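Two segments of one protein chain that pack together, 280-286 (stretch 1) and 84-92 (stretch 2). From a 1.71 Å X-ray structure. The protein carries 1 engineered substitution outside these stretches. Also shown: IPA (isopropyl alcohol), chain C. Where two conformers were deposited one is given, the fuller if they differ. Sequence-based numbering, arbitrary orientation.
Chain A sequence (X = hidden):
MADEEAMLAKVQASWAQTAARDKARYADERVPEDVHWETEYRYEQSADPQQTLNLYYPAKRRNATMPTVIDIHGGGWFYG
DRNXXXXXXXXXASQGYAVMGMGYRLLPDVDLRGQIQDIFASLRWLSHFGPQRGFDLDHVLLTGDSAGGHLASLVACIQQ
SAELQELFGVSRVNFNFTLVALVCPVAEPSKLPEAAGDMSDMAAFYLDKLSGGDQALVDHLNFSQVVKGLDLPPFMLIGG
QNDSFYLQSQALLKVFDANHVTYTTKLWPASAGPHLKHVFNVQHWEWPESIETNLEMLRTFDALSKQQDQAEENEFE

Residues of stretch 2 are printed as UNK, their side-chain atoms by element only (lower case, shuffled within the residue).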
# COMPACT_ATOMS: atom_id res chain seq x y z
N PHE A 280 -9.49 17.46 17.25
CA PHE A 280 -8.11 16.92 17.19
C PHE A 280 -8.05 15.49 17.69
O PHE A 280 -7.30 14.69 17.14
CB PHE A 280 -7.10 17.81 17.99
CG PHE A 280 -7.24 17.62 19.47
CD1 PHE A 280 -6.59 16.58 20.14
CD2 PHE A 280 -8.07 18.48 20.25
CE1 PHE A 280 -6.80 16.38 21.51
CE2 PHE A 280 -8.25 18.33 21.59
CZ PHE A 280 -7.60 17.24 22.27
N ASN A 281 -8.89 15.18 18.65
CA ASN A 281 -8.88 13.82 19.28
C ASN A 281 -9.47 12.69 18.46
O ASN A 281 -9.25 11.52 18.71
CB ASN A 281 -9.46 13.86 20.68
CG ASN A 281 -10.89 14.30 20.69
OD1 ASN A 281 -11.19 15.44 20.26
ND2 ASN A 281 -11.78 13.42 21.01
N VAL A 282 -10.23 13.09 17.47
CA VAL A 282 -10.76 12.22 16.43
C VAL A 282 -9.76 12.07 15.24
O VAL A 282 -9.52 10.95 14.71
CB VAL A 282 -12.07 12.76 15.87
CG1 VAL A 282 -12.64 11.88 14.75
CG2 VAL A 282 -13.12 12.79 17.00
N GLN A 283 -9.17 13.18 14.83
CA GLN A 283 -8.22 13.17 13.72
C GLN A 283 -6.87 12.56 14.03
O GLN A 283 -6.30 11.95 13.13
CB GLN A 283 -8.01 14.57 13.17
CG GLN A 283 -9.25 15.12 12.57
CD GLN A 283 -9.02 16.55 11.98
OE1 GLN A 283 -8.10 17.28 12.38
NE2 GLN A 283 -9.80 16.81 10.90
N HIS A 284 -6.40 12.65 15.28
CA HIS A 284 -5.11 12.08 15.71
C HIS A 284 -5.24 11.37 17.02
O HIS A 284 -4.86 11.89 18.13
CB HIS A 284 -4.09 13.19 15.83
CG HIS A 284 -3.55 13.61 14.51
ND1 HIS A 284 -2.59 12.87 13.86
CD2 HIS A 284 -3.93 14.56 13.66
CE1 HIS A 284 -2.36 13.41 12.66
NE2 HIS A 284 -3.18 14.43 12.53
N TRP A 285 -5.75 10.14 16.94
CA TRP A 285 -5.89 9.30 18.14
C TRP A 285 -4.63 9.12 18.91
O TRP A 285 -4.67 8.92 20.12
CB TRP A 285 -6.45 7.93 17.73
CG TRP A 285 -5.45 7.07 17.04
CD1 TRP A 285 -5.15 7.07 15.73
CD2 TRP A 285 -4.49 6.21 17.68
NE1 TRP A 285 -4.06 6.23 15.51
CE2 TRP A 285 -3.70 5.65 16.66
CE3 TRP A 285 -4.31 5.77 18.98
CZ2 TRP A 285 -2.70 4.76 16.92
CZ3 TRP A 285 -3.31 4.95 19.24
CH2 TRP A 285 -2.49 4.41 18.23
N GLU A 286 -3.49 9.21 18.19
CA GLU A 286 -2.22 8.77 18.76
C GLU A 286 -1.57 9.87 19.63
O GLU A 286 -0.62 9.62 20.34
CB GLU A 286 -1.30 8.32 17.59
CG GLU A 286 -0.57 9.41 16.79
CD GLU A 286 -1.40 10.13 15.74
OE1 GLU A 286 -2.66 9.95 15.68
OE2 GLU A 286 -0.84 10.92 15.00
N UNK A 84 -14.55 7.58 7.35
CA UNK A 84 -13.87 8.81 7.72
C UNK A 84 -13.20 8.77 9.06
O UNK A 84 -12.05 9.22 9.18
c UNK A 84 -15.32 12.45 7.85
c UNK A 84 -14.24 11.38 7.96
c UNK A 84 -14.81 10.03 7.61
c UNK A 84 -13.15 11.74 6.94
N UNK A 85 -13.92 8.26 10.08
CA UNK A 85 -13.38 8.17 11.43
C UNK A 85 -12.88 6.80 11.78
O UNK A 85 -12.86 6.40 12.95
c UNK A 85 -14.53 8.58 12.43
o UNK A 85 -14.23 10.86 11.68
n UNK A 85 -15.81 10.45 13.22
c UNK A 85 -14.84 10.08 12.40
N UNK A 86 -12.39 6.06 10.79
CA UNK A 86 -11.97 4.71 11.08
C UNK A 86 -10.87 4.58 12.14
O UNK A 86 -10.95 3.67 12.98
c UNK A 86 -10.39 4.42 9.15
n UNK A 86 -10.42 6.16 6.10
c UNK A 86 -9.36 5.40 6.12
n UNK A 86 -9.30 4.32 6.87
c UNK A 86 -10.38 3.82 7.71
c UNK A 86 -11.63 3.94 9.84
n UNK A 86 -8.30 5.73 5.38
N UNK A 87 -9.86 5.47 12.15
CA UNK A 87 -8.76 5.31 13.13
C UNK A 87 -9.26 5.61 14.54
O UNK A 87 -8.92 4.88 15.44
o UNK A 87 -6.97 4.35 11.23
c UNK A 87 -7.58 6.18 12.79
n UNK A 87 -5.72 6.25 11.27
c UNK A 87 -6.72 5.52 11.69
N UNK A 88 -10.10 6.60 14.67
CA UNK A 88 -10.69 6.92 15.99
C UNK A 88 -11.54 5.76 16.47
O UNK A 88 -11.43 5.33 17.63
c UNK A 88 -14.58 8.91 18.01
c UNK A 88 -11.83 9.10 18.19
c UNK A 88 -11.55 8.16 15.86
c UNK A 88 -12.39 8.59 17.03
c UNK A 88 -13.77 8.49 16.98
c UNK A 88 -12.62 9.54 19.22
c UNK A 88 -14.00 9.51 19.12
o UNK A 88 -14.83 9.96 20.10
N UNK A 89 -12.37 5.22 15.58
CA UNK A 89 -13.18 4.04 15.95
C UNK A 89 -12.33 2.85 16.32
O UNK A 89 -12.64 2.14 17.29
c UNK A 89 -14.17 3.69 14.86
s UNK A 89 -15.54 4.88 14.68
N UNK A 90 -11.26 2.56 15.55
CA UNK A 90 -10.38 1.45 15.93
C UNK A 90 -9.77 1.69 17.30
O UNK A 90 -9.63 0.76 18.13
c UNK A 90 -9.62 0.87 13.53
n UNK A 90 -8.98 0.30 8.94
c UNK A 90 -9.23 1.34 14.92
c UNK A 90 -8.58 0.96 10.00
n UNK A 90 -7.83 2.02 9.80
c UNK A 90 -8.50 1.12 12.50
n UNK A 90 -8.88 0.48 11.25
N UNK A 91 -9.35 2.93 17.56
CA UNK A 91 -8.79 3.22 18.88
C UNK A 91 -9.79 2.86 19.99
O UNK A 91 -9.46 2.16 20.97
c UNK A 91 -6.98 4.92 23.13
c UNK A 91 -8.57 5.48 21.45
c UNK A 91 -6.56 4.24 20.90
c UNK A 91 -8.14 5.52 22.78
o UNK A 91 -6.51 4.99 24.44
c UNK A 91 -7.80 4.82 20.49
c UNK A 91 -6.17 4.31 22.21
c UNK A 91 -8.27 4.67 19.09
N UNK A 92 -10.99 3.35 19.87
CA UNK A 92 -11.96 3.05 20.92
C UNK A 92 -12.16 1.55 21.06
O UNK A 92 -12.20 1.02 22.17
c UNK A 92 -13.21 5.29 20.51
c UNK A 92 -14.57 5.85 20.12
c UNK A 92 -12.64 5.89 21.83
c UNK A 92 -13.26 3.79 20.65
C1 IPA C . -8.71 8.41 3.44
C2 IPA C . -9.99 9.23 3.77
C3 IPA C . -10.62 9.45 2.40
O2 IPA C . -10.92 8.42 4.58
O HOH W 1 -10.32 8.91 12.72

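Position 84 carries four side-chain carbons, forked at the second, and none comes near stretch 1. This is Leu84, lying just outside the contact.

Position 85 has two carbons, the second bearing one oxygen and one nitrogen: a short amide. Its CA-to-CB bond runs sideways, but the end of the chain comes nearer, and the side-chain oxygen comes against a methyl of Val282. The residue is Asn85; its OD1 lies 3.6 Å from Val282 CG1. It occupies the N-cap position without making a capping bond, and its ND2 is satisfied elsewhere in the structure.

At 86, three carbons lead to a nitrogen and then a carbon with two more nitrogens, a guanidinium out of reach of stretch 1. Arg86 instead binds the isopropyl alcohol, NH1 donating to IPA O2 at 2.8 Å, close to the guanidinium plane.

Position 87 repeats the short amide, two carbons with one oxygen and one nitrogen on the second; its CA-to-CB bond points toward stretch 1, and its CB lies 3.9 Å from Trp285 CD1. This is Asn87.

Position 88 shows one carbon, then a six-carbon ring bearing an oxygen. A methyl of Val282 sits over one ring face, and the carbonyl of Asn281 approaches obliquely. It is Tyr88: Val282 CG2 stands 3.9 Å from the ring centroid and only 9° off the normal, a CH-pi contact, while Asn281 O lies 3.6 Å from Tyr88 CD2.

One carbon and one sulfur, clear of stretch 1, make position 89 Cys89.

Position 90 has a second guanidinium chain, also out of reach. Arg90 turns back along its own helix, where NH1 donates to Asn87 OD1 at 2.9 Å and so holds the amide of a residue that meets Trp285.

Position 91 is again one carbon, then a six-carbon ring with an oxygen; its CA-to-CB bond points toward stretch 1, and one side of the ring comes against Trp285. In Tyr91, CD1 reaches 3.3 Å from Trp285 CE3; the ring planes are 21° apart, but the centroids are 5.5 Å apart, so the rings are slid past each other and barely overlap.

Position 92 has four carbons forked at the second, out of reach of stretch 1: Leu92.

The rule here is helical periodicity. Asn87 and Tyr91, one turn apart, both point toward stretch 1 and meet Trp285, while Asn85 and Tyr88 reach Val282. No direct hydrogen bond crosses; the contact rests on side-chain packing, with one water bridging the two backbones, which accepts from Tyr88 N at 3.0 Å and donates to Val282 O at 3.0 Å. That water uses a backbone NH near the start of the helix, joining the two backbones where Val282 and Tyr88 bring their CA atoms to 5.3 Å.

Stretch 2 (84-92) LNRNYCRYL
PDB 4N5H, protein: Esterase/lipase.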